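Shikimate dehydrogenase (NADP(+)) (Listeria monocytogenes, PDB 3TNL) probably catalyses the reversible NADPH-linked reduction of 3-dehydroshikimate to shikimate, the fourth of seven steps in chorismate biosynthesis. Local coordinates at residues A88-G93 with V124-G129; Y107-S112 with D128-G133; N185-F190 with L211-D216. All blocks are in the same frame, centred on the assembly; numbering follows the deposited sequence.

Contact 1 (A88-G93 with V124-G129)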
loop_
_atom_site.group_PDB
_atom_site.type_symbol
_atom_site.label_atom_id
_atom_site.label_comp_id
_atom_site.label_asym_id
_atom_site.label_seq_id
_atom_site.Cartn_x
_atom_site.Cartn_y
_atom_site.Cartn_z
ATOM N N ALA B 88 10.080 0.794 -6.838
ATOM C CA ALA B 88 10.813 -0.163 -5.999
ATOM C C ALA B 88 9.925 -1.134 -5.268
ATOM O O ALA B 88 10.369 -2.230 -4.941
ATOM C CB ALA B 88 11.768 0.582 -5.035
ATOM N N MET B 89 8.683 -0.726 -4.987
ATOM C CA MET B 89 7.667 -1.596 -4.375
ATOM C C MET B 89 6.976 -2.487 -5.407
ATOM O O MET B 89 6.149 -3.315 -5.040
ATOM C CB MET B 89 6.579 -0.751 -3.691
ATOM C CG MET B 89 7.043 0.047 -2.503
ATOM S SD MET B 89 5.941 1.396 -2.031
ATOM C CE MET B 89 4.485 0.521 -1.476
ATOM N N ASN B 90 7.282 -2.258 -6.678
ATOM C CA ASN B 90 6.681 -2.976 -7.812
ATOM C C ASN B 90 5.155 -2.874 -7.856
ATOM O O ASN B 90 4.477 -3.842 -8.181
ATOM C CB ASN B 90 7.090 -4.460 -7.824
ATOM C CG ASN B 90 6.930 -5.095 -9.197
ATOM O OD1 ASN B 90 7.091 -4.415 -10.218
ATOM N ND2 ASN B 90 6.649 -6.394 -9.233
ATOM N N LEU B 91 4.609 -1.701 -7.539
ATOM C CA LEU B 91 3.159 -1.522 -7.654
ATOM C C LEU B 91 2.713 -1.676 -9.098
ATOM O O LEU B 91 3.361 -1.196 -10.024
ATOM C CB LEU B 91 2.695 -0.152 -7.175
ATOM C CG LEU B 91 2.838 0.187 -5.696
ATOM C CD1 LEU B 91 1.773 1.276 -5.385
ATOM C CD2 LEU B 91 2.731 -1.002 -4.777
ATOM N N ARG B 92 1.580 -2.347 -9.269
ATOM C CA ARG B 92 1.023 -2.521 -10.616
ATOM C C ARG B 92 0.535 -1.191 -11.219
ATOM O O ARG B 92 0.572 -0.993 -12.441
ATOM C CB ARG B 92 -0.151 -3.476 -10.531
ATOM C CG ARG B 92 -0.950 -3.637 -11.821
ATOM C CD ARG B 92 -0.108 -4.076 -13.019
ATOM N NE ARG B 92 -0.947 -4.257 -14.184
ATOM C CZ ARG B 92 -0.486 -4.388 -15.425
ATOM N NH1 ARG B 92 -1.343 -4.525 -16.424
ATOM N NH2 ARG B 92 0.820 -4.358 -15.696
ATOM N N GLY B 93 0.072 -0.271 -10.382
ATOM C CA GLY B 93 -0.424 0.998 -10.862
ATOM C C GLY B 93 -0.995 1.874 -9.776
ATOM O O GLY B 93 -0.982 1.502 -8.604
ATOM N N VAL B 124 -1.574 5.456 -13.912
ATOM C CA VAL B 124 -0.294 4.899 -14.253
ATOM C C VAL B 124 -0.345 3.387 -14.133
ATOM O O VAL B 124 -1.013 2.849 -13.243
ATOM C CB VAL B 124 0.831 5.435 -13.313
ATOM C CG1 VAL B 124 2.201 4.812 -13.659
ATOM C CG2 VAL B 124 0.943 6.982 -13.413
ATOM N N VAL B 125 0.350 2.706 -15.045
ATOM C CA VAL B 125 0.481 1.240 -15.002
ATOM C C VAL B 125 1.953 0.902 -15.185
ATOM O O VAL B 125 2.681 1.604 -15.888
ATOM C CB VAL B 125 -0.432 0.520 -16.029
ATOM C CG1 VAL B 125 -0.071 0.912 -17.470
ATOM C CG2 VAL B 125 -0.369 -0.984 -15.874
ATOM N N ASN B 126 2.378 -0.142 -14.485
ATOM C CA ASN B 126 3.749 -0.620 -14.470
ATOM C C ASN B 126 3.858 -1.991 -15.144
ATOM O O ASN B 126 3.162 -2.930 -14.723
ATOM C CB ASN B 126 4.159 -0.752 -13.018
ATOM C CG ASN B 126 5.631 -1.083 -12.839
ATOM O OD1 ASN B 126 6.303 -1.492 -13.760
ATOM N ND2 ASN B 126 6.103 -0.986 -11.598
ATOM N N ASP B 127 4.630 -2.097 -16.227
ATOM C CA ASP B 127 4.885 -3.382 -16.894
ATOM C C ASP B 127 6.383 -3.617 -16.930
ATOM O O ASP B 127 7.103 -2.869 -17.585
ATOM C CB ASP B 127 4.353 -3.369 -18.324
ATOM C CG ASP B 127 2.873 -3.295 -18.378
ATOM O OD1 ASP B 127 2.202 -4.342 -18.236
ATOM O OD2 ASP B 127 2.365 -2.184 -18.586
ATOM N N ASP B 128 6.858 -4.603 -16.163
ATOM C CA ASP B 128 8.294 -4.971 -16.149
ATOM C C ASP B 128 9.125 -3.727 -15.792
ATOM O O ASP B 128 10.219 -3.533 -16.321
ATOM C CB ASP B 128 8.644 -5.522 -17.558
ATOM C CG ASP B 128 9.977 -6.290 -17.632
ATOM O OD1 ASP B 128 10.534 -6.709 -16.587
ATOM O OD2 ASP B 128 10.447 -6.506 -18.791
ATOM N N GLY B 129 8.603 -2.858 -14.921
ATOM C CA GLY B 129 9.325 -1.646 -14.532
ATOM C C GLY B 129 9.180 -0.424 -15.437
ATOM O O GLY B 129 9.795 0.622 -15.216
HETATM O O HOH W 1 6.911 -4.557 -12.787
HETATM O O HOH W 2 -0.369 -4.995 -19.139
#
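Val124 meets Gly93 through its backbone. Val124 O lies 3.1 Å from Gly93 CA, where the absence of a side chain lets the strands come close. The same carbonyl accepts a bond from the indole NE1 of Trp300. Val125 pairs with Gly93 as an antiparallel, non-hydrogen-bonded pair. Its side chain lies alongside that of Arg92 and points the same way. Val125 CG2 sits over the centre of one guanidinium face, 3.4 Å from Arg92 CZ.

Asn126 faces the loop and donates to it twice. Asn126 N donates to Arg92 O at 2.9 Å, from above the carbonyl plane. Its side chain has CG anti to the backbone N (chi1 -173°), which carries Asn126 ND2 to Leu91 O for a bent bond of 3.2 Å. Asn126 OD1 turns back within its own segment and takes a weak bond from Gly129 N. A water joins Asn90 OD1 to Gly129 N, weakly at the glycine end.

Asp127 completes the grip on Arg92. Arg92 NH2 donates to Asp127 OD1 at 2.9 Å in a salt bridge. The oxygen lies in the guanidinium plane, but the nitrogen stands above the carboxylate plane, and the two planes are 87° apart. The same NH2 also bonds to Asn126 O. A second water links Arg92 NH1 to Asp127 OD1. Arg92 NE is taken by Trp300 O, so the guanidinium is held on several sides.

The loop after helix 79-88, which ends in a Schellman motif at Asn90, runs into strand 93-96 and is tied to its antiparallel neighbour 123-127 in the mixed sheet of the substrate-binding domain.

Contact 2 (Y107-S112 with D128-G133)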
loop_
_atom_site.group_PDB
_atom_site.type_symbol
_atom_site.label_atom_id
_atom_site.label_comp_id
_atom_site.label_asym_id
_atom_site.label_seq_id
_atom_site.Cartn_x
_atom_site.Cartn_y
_atom_site.Cartn_z
ATOM N N TYR B 107 8.373 11.769 -14.426
ATOM C CA TYR B 107 8.848 10.603 -13.716
ATOM C C TYR B 107 8.388 9.287 -14.310
ATOM O O TYR B 107 8.671 8.234 -13.725
ATOM C CB TYR B 107 8.400 10.690 -12.234
ATOM C CG TYR B 107 8.757 12.020 -11.621
ATOM C CD1 TYR B 107 10.074 12.453 -11.642
ATOM C CD2 TYR B 107 7.799 12.847 -11.038
ATOM C CE1 TYR B 107 10.425 13.665 -11.108
ATOM C CE2 TYR B 107 8.155 14.079 -10.493
ATOM C CZ TYR B 107 9.471 14.472 -10.560
ATOM O OH TYR B 107 9.884 15.675 -10.027
ATOM N N LEU B 108 7.693 9.346 -15.454
ATOM C CA LEU B 108 7.204 8.162 -16.133
ATOM C C LEU B 108 8.056 7.847 -17.342
ATOM O O LEU B 108 8.967 8.620 -17.708
ATOM C CB LEU B 108 5.744 8.371 -16.536
ATOM C CG LEU B 108 4.763 8.825 -15.437
ATOM C CD1 LEU B 108 3.329 8.927 -15.981
ATOM C CD2 LEU B 108 4.816 7.889 -14.214
ATOM N N ASP B 109 7.790 6.720 -17.967
ATOM C CA ASP B 109 8.579 6.265 -19.106
ATOM C C ASP B 109 7.865 6.406 -20.440
ATOM O O ASP B 109 8.529 6.646 -21.475
ATOM C CB ASP B 109 8.978 4.805 -18.891
ATOM C CG ASP B 109 9.690 4.614 -17.577
ATOM O OD1 ASP B 109 10.702 5.339 -17.357
ATOM O OD2 ASP B 109 9.274 3.769 -16.756
ATOM N N LYS B 110 6.536 6.247 -20.445
ATOM C CA LYS B 110 5.734 6.322 -21.664
ATOM C C LYS B 110 4.387 6.977 -21.360
ATOM O O LYS B 110 3.938 6.969 -20.208
ATOM C CB LYS B 110 5.449 4.920 -22.217
ATOM C CG LYS B 110 6.668 4.150 -22.711
ATOM C CD LYS B 110 6.236 2.838 -23.391
ATOM C CE LYS B 110 7.423 2.130 -24.018
ATOM N NZ LYS B 110 8.041 2.951 -25.108
ATOM N N LEU B 111 3.730 7.482 -22.395
ATOM C CA LEU B 111 2.398 8.109 -22.265
ATOM C C LEU B 111 1.488 7.644 -23.378
ATOM O O LEU B 111 1.939 7.397 -24.513
ATOM C CB LEU B 111 2.500 9.631 -22.362
ATOM C CG LEU B 111 3.390 10.386 -21.365
ATOM C CD1 LEU B 111 3.502 11.841 -21.775
ATOM C CD2 LEU B 111 2.791 10.232 -19.943
ATOM N N SER B 112 0.207 7.504 -23.084
ATOM C CA SER B 112 -0.764 7.218 -24.121
ATOM C C SER B 112 -0.851 8.483 -25.013
ATOM O O SER B 112 -0.417 9.564 -24.618
ATOM C CB SER B 112 -2.140 6.944 -23.521
ATOM O OG SER B 112 -2.688 8.123 -22.950
ATOM N N ASP B 128 6.858 -4.603 -16.163
ATOM C CA ASP B 128 8.294 -4.971 -16.149
ATOM C C ASP B 128 9.125 -3.727 -15.792
ATOM O O ASP B 128 10.219 -3.533 -16.321
ATOM C CB ASP B 128 8.644 -5.522 -17.558
ATOM C CG ASP B 128 9.977 -6.290 -17.632
ATOM O OD1 ASP B 128 10.534 -6.709 -16.587
ATOM O OD2 ASP B 128 10.447 -6.506 -18.791
ATOM N N GLY B 129 8.603 -2.858 -14.921
ATOM C CA GLY B 129 9.325 -1.646 -14.532
ATOM C C GLY B 129 9.180 -0.424 -15.437
ATOM O O GLY B 129 9.795 0.622 -15.216
ATOM N N VAL B 130 8.413 -0.548 -16.507
ATOM C CA VAL B 130 8.188 0.583 -17.403
ATOM C C VAL B 130 6.843 1.177 -17.016
ATOM O O VAL B 130 5.819 0.453 -16.968
ATOM C CB VAL B 130 8.173 0.125 -18.883
ATOM C CG1 VAL B 130 7.899 1.308 -19.838
ATOM C CG2 VAL B 130 9.493 -0.573 -19.215
ATOM N N LEU B 131 6.849 2.472 -16.674
ATOM C CA LEU B 131 5.612 3.160 -16.265
ATOM C C LEU B 131 4.981 3.919 -17.438
ATOM O O LEU B 131 5.626 4.780 -18.051
ATOM C CB LEU B 131 5.898 4.160 -15.147
ATOM C CG LEU B 131 6.540 3.635 -13.880
ATOM C CD1 LEU B 131 6.724 4.811 -12.903
ATOM C CD2 LEU B 131 5.711 2.499 -13.261
ATOM N N THR B 132 3.732 3.603 -17.721
ATOM C CA THR B 132 2.950 4.269 -18.788
ATOM C C THR B 132 1.833 5.074 -18.122
ATOM O O THR B 132 1.094 4.543 -17.269
ATOM C CB THR B 132 2.295 3.285 -19.755
ATOM O OG1 THR B 132 3.278 2.381 -20.272
ATOM C CG2 THR B 132 1.628 4.038 -20.952
ATOM N N GLY B 133 1.764 6.355 -18.487
ATOM C CA GLY B 133 0.752 7.278 -18.048
ATOM C C GLY B 133 -0.411 7.313 -19.034
ATOM O O GLY B 133 -0.199 7.392 -20.252
#
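Leu131 and Gly133 meet segment 107-112 at the edge of the mixed sheet of the substrate-binding domain. Strand 110-111 is the outermost strand here and runs parallel to strand 130-134. Lys110 pairs with Thr132, and Leu111 with Gly133.

Leu131 works through both its backbone and its side chain. Leu131 O accepts from two successive amides, Asp109 N at 2.9 Å and Lys110 N slightly further off. The first donor lies in the carbonyl plane and the second is tilted slightly from it. The leucine side chain crosses that of Leu108 at about a right angle. The methyls Leu131 CD1 and Leu108 CD2 touch at 3.9 Å. Helix 79-88 packs on Leu131 through Val83 and Arg87.

Gly133 lies close under two leucine side chains. Leu108 CD1 lies 3.7 Å from Gly133 CA, and Leu111 CD2 also approaches this carbon. The Gly133 backbone is bonded through both N and O. Gly133 N donates to Lys110 O, and Gly133 O accepts from Ser112 N at 2.9 Å, nearly along the C=O axis. Ser112 then caps the next helix, with OG bonded to Ala115 N. On the face with Thr132, Lys110 CB lies against Thr132 OG1 and CG2, while the amine end leads away.

Asp109 reaches across before the strand pairing starts. Its CB packs on Val130 CG1. The carboxylate CG is anti to the carbonyl carbon (chi1 -55°), which turns the group toward the amide of Leu131. OD2 also forms a salt bridge with Arg87, so two donors hold this oxygen. Asp109 OD2 accepts from Leu131 N at 2.8 Å through its anti lone pair, in a nearly straight bond of 176°.

Contact 3 (N185-F190 with L211-D216). With NAD (nicotinamide-adenine-dinucleotide), chain H.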
loop_
_atom_site.group_PDB
_atom_site.type_symbol
_atom_site.label_atom_id
_atom_site.label_comp_id
_atom_site.label_asym_id
_atom_site.label_seq_id
_atom_site.Cartn_x
_atom_site.Cartn_y
_atom_site.Cartn_z
ATOM N N ASN B 185 -15.021 30.276 -21.615
ATOM C CA ASN B 185 -14.412 30.375 -20.311
ATOM C C ASN B 185 -14.312 31.843 -19.923
ATOM O O ASN B 185 -14.177 32.724 -20.790
ATOM C CB ASN B 185 -12.986 29.754 -20.282
ATOM C CG ASN B 185 -12.562 29.367 -18.870
ATOM O OD1 ASN B 185 -13.026 28.322 -18.364
ATOM N ND2 ASN B 185 -11.730 30.204 -18.217
ATOM N N ARG B 186 -14.371 32.119 -18.625
ATOM C CA ARG B 186 -14.178 33.498 -18.162
ATOM C C ARG B 186 -12.717 33.897 -18.344
ATOM O O ARG B 186 -11.840 33.049 -18.564
ATOM C CB ARG B 186 -14.593 33.678 -16.698
ATOM C CG ARG B 186 -13.802 32.899 -15.646
ATOM C CD ARG B 186 -14.228 33.283 -14.265
ATOM N NE ARG B 186 -13.470 32.607 -13.221
ATOM C CZ ARG B 186 -13.779 32.711 -11.939
ATOM N NH1 ARG B 186 -13.050 32.090 -11.020
ATOM N NH2 ARG B 186 -14.850 33.414 -11.592
ATOM N N LYS B 187 -12.462 35.203 -18.279
ATOM C CA LYS B 187 -11.134 35.744 -18.414
ATOM C C LYS B 187 -10.356 35.660 -17.094
ATOM O O LYS B 187 -10.041 36.674 -16.451
ATOM C CB LYS B 187 -11.224 37.176 -18.918
ATOM C CG LYS B 187 -11.778 37.319 -20.294
ATOM C CD LYS B 187 -10.986 36.482 -21.259
ATOM C CE LYS B 187 -10.987 37.045 -22.652
ATOM N NZ LYS B 187 -10.135 38.242 -22.654
ATOM N N ASP B 188 -10.027 34.438 -16.723
ATOM C CA ASP B 188 -9.259 34.153 -15.501
ATOM C C ASP B 188 -7.933 33.475 -15.900
ATOM O O ASP B 188 -7.575 33.477 -17.065
ATOM C CB ASP B 188 -10.079 33.340 -14.491
ATOM C CG ASP B 188 -10.420 31.931 -14.965
ATOM O OD1 ASP B 188 -9.968 31.496 -16.049
ATOM O OD2 ASP B 188 -11.180 31.250 -14.231
ATOM N N ASP B 189 -7.230 32.886 -14.937
ATOM C CA ASP B 189 -5.961 32.234 -15.225
ATOM C C ASP B 189 -6.049 30.990 -16.096
ATOM O O ASP B 189 -5.017 30.537 -16.593
ATOM C CB ASP B 189 -5.240 31.911 -13.929
ATOM C CG ASP B 189 -4.740 33.170 -13.207
ATOM O OD1 ASP B 189 -4.585 34.241 -13.858
ATOM O OD2 ASP B 189 -4.477 33.068 -11.996
ATOM N N PHE B 190 -7.248 30.422 -16.276
ATOM C CA PHE B 190 -7.427 29.248 -17.133
ATOM C C PHE B 190 -7.638 29.610 -18.617
ATOM O O PHE B 190 -7.618 28.720 -19.474
ATOM C CB PHE B 190 -8.646 28.403 -16.668
ATOM C CG PHE B 190 -8.464 27.783 -15.305
ATOM C CD1 PHE B 190 -7.875 26.530 -15.175
ATOM C CD2 PHE B 190 -8.854 28.444 -14.183
ATOM C CE1 PHE B 190 -7.696 25.949 -13.934
ATOM C CE2 PHE B 190 -8.709 27.854 -12.921
ATOM C CZ PHE B 190 -8.102 26.620 -12.807
ATOM N N LEU B 211 -12.501 29.320 -29.081
ATOM C CA LEU B 211 -12.670 29.793 -27.709
ATOM C C LEU B 211 -13.296 31.192 -27.664
ATOM O O LEU B 211 -12.943 32.065 -28.459
ATOM C CB LEU B 211 -11.305 29.851 -27.022
ATOM C CG LEU B 211 -11.249 30.456 -25.620
ATOM C CD1 LEU B 211 -12.020 29.669 -24.581
ATOM C CD2 LEU B 211 -9.764 30.621 -25.247
ATOM N N PHE B 212 -14.229 31.381 -26.739
ATOM C CA PHE B 212 -14.874 32.650 -26.489
ATOM C C PHE B 212 -14.990 32.931 -24.990
ATOM O O PHE B 212 -14.962 32.020 -24.164
ATOM C CB PHE B 212 -16.283 32.630 -27.047
ATOM C CG PHE B 212 -16.351 32.270 -28.516
ATOM C CD1 PHE B 212 -16.065 33.205 -29.478
ATOM C CD2 PHE B 212 -16.716 30.995 -28.910
ATOM C CE1 PHE B 212 -16.142 32.864 -30.838
ATOM C CE2 PHE B 212 -16.826 30.671 -30.264
ATOM C CZ PHE B 212 -16.517 31.614 -31.204
ATOM N N ASP B 213 -15.184 34.196 -24.648
ATOM C CA ASP B 213 -15.447 34.618 -23.269
ATOM C C ASP B 213 -16.875 34.176 -22.932
ATOM O O ASP B 213 -17.780 34.336 -23.744
ATOM C CB ASP B 213 -15.340 36.151 -23.228
ATOM C CG ASP B 213 -15.341 36.742 -21.842
ATOM O OD1 ASP B 213 -14.717 37.837 -21.718
ATOM O OD2 ASP B 213 -15.879 36.166 -20.892
ATOM N N ILE B 214 -17.084 33.672 -21.719
ATOM C CA ILE B 214 -18.412 33.288 -21.249
ATOM C C ILE B 214 -19.357 34.511 -21.217
ATOM O O ILE B 214 -20.579 34.365 -21.198
ATOM C CB ILE B 214 -18.338 32.575 -19.836
ATOM C CG1 ILE B 214 -19.678 31.942 -19.429
ATOM C CG2 ILE B 214 -17.834 33.550 -18.750
ATOM C CD1 ILE B 214 -20.167 30.826 -20.356
ATOM N N GLU B 215 -18.803 35.703 -21.163
ATOM C CA GLU B 215 -19.626 36.919 -21.195
ATOM C C GLU B 215 -20.218 37.246 -22.569
ATOM O O GLU B 215 -21.084 38.122 -22.669
ATOM C CB GLU B 215 -18.822 38.113 -20.679
ATOM C CG GLU B 215 -18.503 37.975 -19.179
ATOM C CD GLU B 215 -19.757 37.666 -18.294
ATOM O OE1 GLU B 215 -19.715 36.722 -17.442
ATOM O OE2 GLU B 215 -20.801 38.341 -18.475
ATOM N N ASP B 216 -19.784 36.526 -23.608
ATOM C CA ASP B 216 -20.265 36.753 -24.987
ATOM C C ASP B 216 -21.520 35.932 -25.204
ATOM O O ASP B 216 -21.507 34.857 -25.839
ATOM C CB ASP B 216 -19.157 36.405 -25.969
ATOM C CG ASP B 216 -19.471 36.837 -27.386
ATOM O OD1 ASP B 216 -20.622 37.197 -27.685
ATOM O OD2 ASP B 216 -18.519 36.792 -28.184
HETATM P PA NAD H . -10.210 23.294 -12.311
HETATM O O1A NAD H . -9.907 24.034 -11.011
HETATM O O2A NAD H . -9.070 22.592 -13.023
HETATM O O5B NAD H . -10.992 24.304 -13.308
HETATM C C5B NAD H . -12.036 25.187 -12.894
HETATM C C4B NAD H . -12.796 25.694 -14.125
HETATM O O4B NAD H . -13.980 26.383 -13.693
HETATM C C3B NAD H . -12.028 26.756 -14.887
HETATM O O3B NAD H . -12.419 26.676 -16.281
HETATM C C2B NAD H . -12.511 28.070 -14.320
HETATM O O2B NAD H . -12.423 29.150 -15.239
HETATM C C1B NAD H . -13.966 27.750 -14.044
HETATM N N9A NAD H . -14.638 28.534 -13.001
HETATM C C8A NAD H . -14.465 28.372 -11.668
HETATM N N7A NAD H . -15.292 29.208 -11.006
HETATM C C5A NAD H . -16.028 29.915 -11.900
HETATM C C6A NAD H . -17.009 30.884 -11.867
HETATM N N6A NAD H . -17.476 31.337 -10.698
HETATM N N1A NAD H . -17.549 31.342 -13.018
HETATM C C2A NAD H . -17.101 30.897 -14.218
HETATM N N3A NAD H . -16.140 29.953 -14.337
HETATM C C4A NAD H . -15.585 29.439 -13.217
HETATM O O3 NAD H . -11.379 22.265 -11.947
HETATM P PN NAD H . -11.635 20.808 -12.576
HETATM O O1N NAD H . -10.778 19.756 -11.916
HETATM O O2N NAD H . -11.680 20.911 -14.102
HETATM O O5D NAD H . -13.114 20.447 -12.049
HETATM C C5D NAD H . -14.211 21.237 -12.493
HETATM C C4D NAD H . -15.443 20.468 -12.060
HETATM O O4D NAD H . -15.398 19.144 -12.622
HETATM C C3D NAD H . -15.487 20.288 -10.551
HETATM O O3D NAD H . -16.802 20.622 -10.095
HETATM C C2D NAD H . -15.188 18.815 -10.331
HETATM O O2D NAD H . -15.769 18.295 -9.114
HETATM C C1D NAD H . -15.758 18.196 -11.601
HETATM N N1N NAD H . -15.200 16.903 -12.005
HETATM C C2N NAD H . -16.019 15.845 -12.154
HETATM C C3N NAD H . -15.521 14.610 -12.556
HETATM C C7N NAD H . -16.406 13.419 -12.732
HETATM O O7N NAD H . -15.841 12.327 -12.703
HETATM N N7N NAD H . -17.730 13.582 -12.942
HETATM C C4N NAD H . -14.145 14.476 -12.803
HETATM C C5N NAD H . -13.320 15.585 -12.648
HETATM C C6N NAD H . -13.870 16.801 -12.239
HETATM O O HOH W 3 -15.072 36.665 -18.342
#
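Lys187 and Asp213 cross at about a right angle, with Lys187 CG 3.3 Å from Asp213 OD1. The amine does not close a salt bridge, and the lysine makes a cation-pi contact with Tyr191 instead. Water links the two residues by another path, from Lys187 N to Asp213 OD2. That oxygen also accepts from Glu215 N, which makes an Asx turn. Close by, Ile214 CG2 packs beside Arg186 CB at 3.8 Å.

The backbones join at Asn185. Asn185 N donates to Phe212 O at 3.1 Å. Ile214 N reaches Asn185 O from well above the carbonyl plane.

Asn185, Arg186, Asp188 and Phe190 meet NAD. Asn185 has CG anti to its N (chi1 -158°), which brings the amide to the ribose. Asn185 OD1 accepts from NAD O3B at 2.7 Å, and ND2 donates to O2B and to Arg186 O. Asp188 OD2 accepts from NAD O2B at 2.6 Å. Asp188 OD2 also takes Arg186 NE at 2.8 Å in a salt bridge. OD2 lies in the guanidinium plane, while NE stands above the carboxylate plane. This bridge steadies the guanidinium, which lays one face over the adenine with C5A above its centre. The Phe190 ring places a face against ribose C3B, offset toward the rim. Asp188 OD1 caps Phe190 N.

This is the site for the adenosine half of NAD, at the end of strand 180-185 in the Rossmann-type domain. Asn185 binds both ribose hydroxyls. The Asp188 carboxylate on the 2'-hydroxyl is consistent with the NAD bound here. It would probably disfavour a 2'-phosphate, although the assigned reaction uses NADP.

Contacts 1 and 2 belong to one sheet in the substrate-binding domain. They share Asp128 and Gly129 in the turn between strands 123-127 and 130-134, and their centres lie about 9 Å apart. Val125 O probably bonds Thr132 N between them. Contact 1 is largely buried, with a charged arginine tied by backbone oxygens and a carboxylate. Contact 2 lies at the sheet's surface edge and relies on parallel backbone pairing, an aspartate carboxylate on a backbone amide, and a leucine pair. Contact 3 stands apart in the parallel sheet, its centre about 40 Å from that of contact 1. It is partly buried, two backbone bonds join its segments, and its polar side chains serve the cofactor.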